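Side-chain contact in exotoxin A (Pseudomonas aeruginosa, PDB 1IKP), which probably transfers ADP-ribose from NAD to a target protein, as an NAD-dependent ADP-ribosyltransferase toxin with separate binding, targeting and catalytic regions: residues E3-L7 and W8-A12. The protein carries 2 engineered substitutions. Sequence-based numbering, arbitrary orientation.
Sequences EAFDL and WNECA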
loop_
_atom_site.group_PDB
_atom_site.type_symbol
_atom_site.label_atom_id
_atom_site.label_comp_id
_atom_site.label_asym_id
_atom_site.label_seq_id
_atom_site.Cartn_x
_atom_site.Cartn_y
_atom_site.Cartn_z
ATOM N N GLU A 3 44.111 5.747 -0.665
ATOM C CA GLU A 3 42.700 6.047 -0.475
ATOM C C GLU A 3 41.802 4.924 -0.971
ATOM O O GLU A 3 40.804 4.596 -0.338
ATOM C CB GLU A 3 42.350 7.341 -1.211
ATOM C CG GLU A 3 40.892 7.733 -1.154
ATOM C CD GLU A 3 40.600 8.965 -1.993
ATOM O OE1 GLU A 3 40.705 8.880 -3.236
ATOM O OE2 GLU A 3 40.277 10.020 -1.407
ATOM N N ALA A 4 42.167 4.319 -2.091
ATOM C CA ALA A 4 41.358 3.256 -2.655
ATOM C C ALA A 4 41.446 1.929 -1.918
ATOM O O ALA A 4 42.406 1.658 -1.188
ATOM C CB ALA A 4 41.741 3.051 -4.122
ATOM N N PHE A 5 40.410 1.115 -2.099
ATOM C CA PHE A 5 40.358 -0.236 -1.559
ATOM C C PHE A 5 39.399 -1.015 -2.462
ATOM O O PHE A 5 38.705 -0.416 -3.289
ATOM C CB PHE A 5 39.928 -0.257 -0.080
ATOM C CG PHE A 5 38.470 0.017 0.159
ATOM C CD1 PHE A 5 37.574 -1.024 0.417
ATOM C CD2 PHE A 5 38.008 1.327 0.189
ATOM C CE1 PHE A 5 36.229 -0.750 0.709
ATOM C CE2 PHE A 5 36.668 1.608 0.481
ATOM C CZ PHE A 5 35.784 0.566 0.741
ATOM N N ASP A 6 39.400 -2.340 -2.349
ATOM C CA ASP A 6 38.551 -3.187 -3.187
ATOM C C ASP A 6 37.510 -3.825 -2.287
ATOM O O ASP A 6 37.751 -4.855 -1.669
ATOM C CB ASP A 6 39.405 -4.270 -3.856
ATOM C CG ASP A 6 38.640 -5.059 -4.899
ATOM O OD1 ASP A 6 37.412 -5.222 -4.747
ATOM O OD2 ASP A 6 39.274 -5.532 -5.868
ATOM N N LEU A 7 36.345 -3.191 -2.219
ATOM C CA LEU A 7 35.261 -3.646 -1.364
ATOM C C LEU A 7 34.875 -5.117 -1.486
ATOM O O LEU A 7 34.823 -5.849 -0.491
ATOM C CB LEU A 7 34.023 -2.781 -1.619
ATOM C CG LEU A 7 32.731 -3.114 -0.867
ATOM C CD1 LEU A 7 32.874 -2.789 0.604
ATOM C CD2 LEU A 7 31.594 -2.315 -1.486
ATOM N N TRP A 8 34.613 -5.559 -2.704
ATOM C CA TRP A 8 34.178 -6.930 -2.882
ATOM C C TRP A 8 35.234 -7.999 -2.758
ATOM O O TRP A 8 34.909 -9.160 -2.537
ATOM C CB TRP A 8 33.431 -7.073 -4.201
ATOM C CG TRP A 8 32.179 -6.287 -4.170
ATOM C CD1 TRP A 8 31.419 -6.017 -3.066
ATOM C CD2 TRP A 8 31.519 -5.677 -5.273
ATOM N NE1 TRP A 8 30.330 -5.280 -3.411
ATOM C CE2 TRP A 8 30.355 -5.051 -4.761
ATOM C CE3 TRP A 8 31.785 -5.600 -6.643
ATOM C CZ2 TRP A 8 29.457 -4.353 -5.573
ATOM C CZ3 TRP A 8 30.894 -4.906 -7.457
ATOM C CH2 TRP A 8 29.740 -4.291 -6.918
ATOM N N ASN A 9 36.495 -7.625 -2.890
ATOM C CA ASN A 9 37.530 -8.630 -2.760
ATOM C C ASN A 9 38.110 -8.657 -1.358
ATOM O O ASN A 9 38.348 -9.730 -0.809
ATOM C CB ASN A 9 38.627 -8.398 -3.795
ATOM C CG ASN A 9 38.229 -8.894 -5.170
ATOM O OD1 ASN A 9 37.978 -10.085 -5.361
ATOM N ND2 ASN A 9 38.160 -7.985 -6.135
ATOM N N GLU A 10 38.290 -7.484 -0.764
ATOM C CA GLU A 10 38.882 -7.383 0.567
ATOM C C GLU A 10 37.896 -7.488 1.719
ATOM O O GLU A 10 38.259 -7.893 2.821
ATOM C CB GLU A 10 39.633 -6.061 0.703
ATOM C CG GLU A 10 40.843 -5.906 -0.197
ATOM C CD GLU A 10 41.250 -4.450 -0.367
ATOM O OE1 GLU A 10 41.158 -3.677 0.608
ATOM O OE2 GLU A 10 41.677 -4.085 -1.477
ATOM N N CYS A 11 36.649 -7.108 1.478
ATOM C CA CYS A 11 35.664 -7.133 2.542
ATOM C C CYS A 11 34.590 -8.207 2.403
ATOM O O CYS A 11 33.578 -8.156 3.107
ATOM C CB CYS A 11 35.024 -5.742 2.666
ATOM S SG CYS A 11 36.224 -4.368 2.803
ATOM N N ALA A 12 34.800 -9.165 1.498
ATOM C CA ALA A 12 33.841 -10.247 1.307
ATOM C C ALA A 12 33.797 -11.102 2.564
ATOM O O ALA A 12 32.740 -11.590 2.973
ATOM C CB ALA A 12 34.216 -11.097 0.090
HETATM O O HOH W 1 34.800 -3.711 -5.228
#
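Phe-5 meets the last residue of helix 7-10 and the one just after it: its CB lies 3.7 Å from Glu-10 OE1, and CE1 on the ring rim approaches Cys-11 SG at 4.2 Å. The sulfur stands oblique to the ring, a sulfur-aromatic contact between two buried, polarisable groups, and a flat apolar ring suits such a buried site. Asp-6 follows as the N-cap. With CG anti to the backbone N (chi1 -171°), its carboxylate swings forward to the first turn, where OD1 accepts the backbone N-H of Asn-9 at 3.2 Å from well above the carboxylate plane. The other oxygen, OD2, takes a straighter and shorter bond from Asn-9 ND2, 2.7 Å at 159°; OD2 sits close to the amide plane of Asn-9, though ND2 comes to it from above the carboxylate plane, the two flat groups standing 79° apart. Aspartate suits the place because its short carboxylate can reach both N-H groups that Asn-9 offers, main-chain and amide, and a water joins OD1 to Trp-8 N. Glu-10 is long enough to reach back, its extended chain bringing OE2 to Asp-6 N in a weak bond of 3.0 Å, while its own N-H binds Asp-6 O in a regular helical bond. Leu-7 opens the helix. Its branched end spreads two ways: CD2 rests 3.8 Å from Trp-8 NE1 and CD1 touches Cys-11 CB, one turn on, as Leu-7 O accepts Cys-11 N. This apolar side, Leu-7 with Trp-8, packs on strands 24-29, 40-49 and 164-176, and Cys-11 is tied to Cys-15 by a disulfide. The whole is an aspartate N-capped, single-turn amphipathic helix laid against the beta framework of the concanavalin-like binding domain.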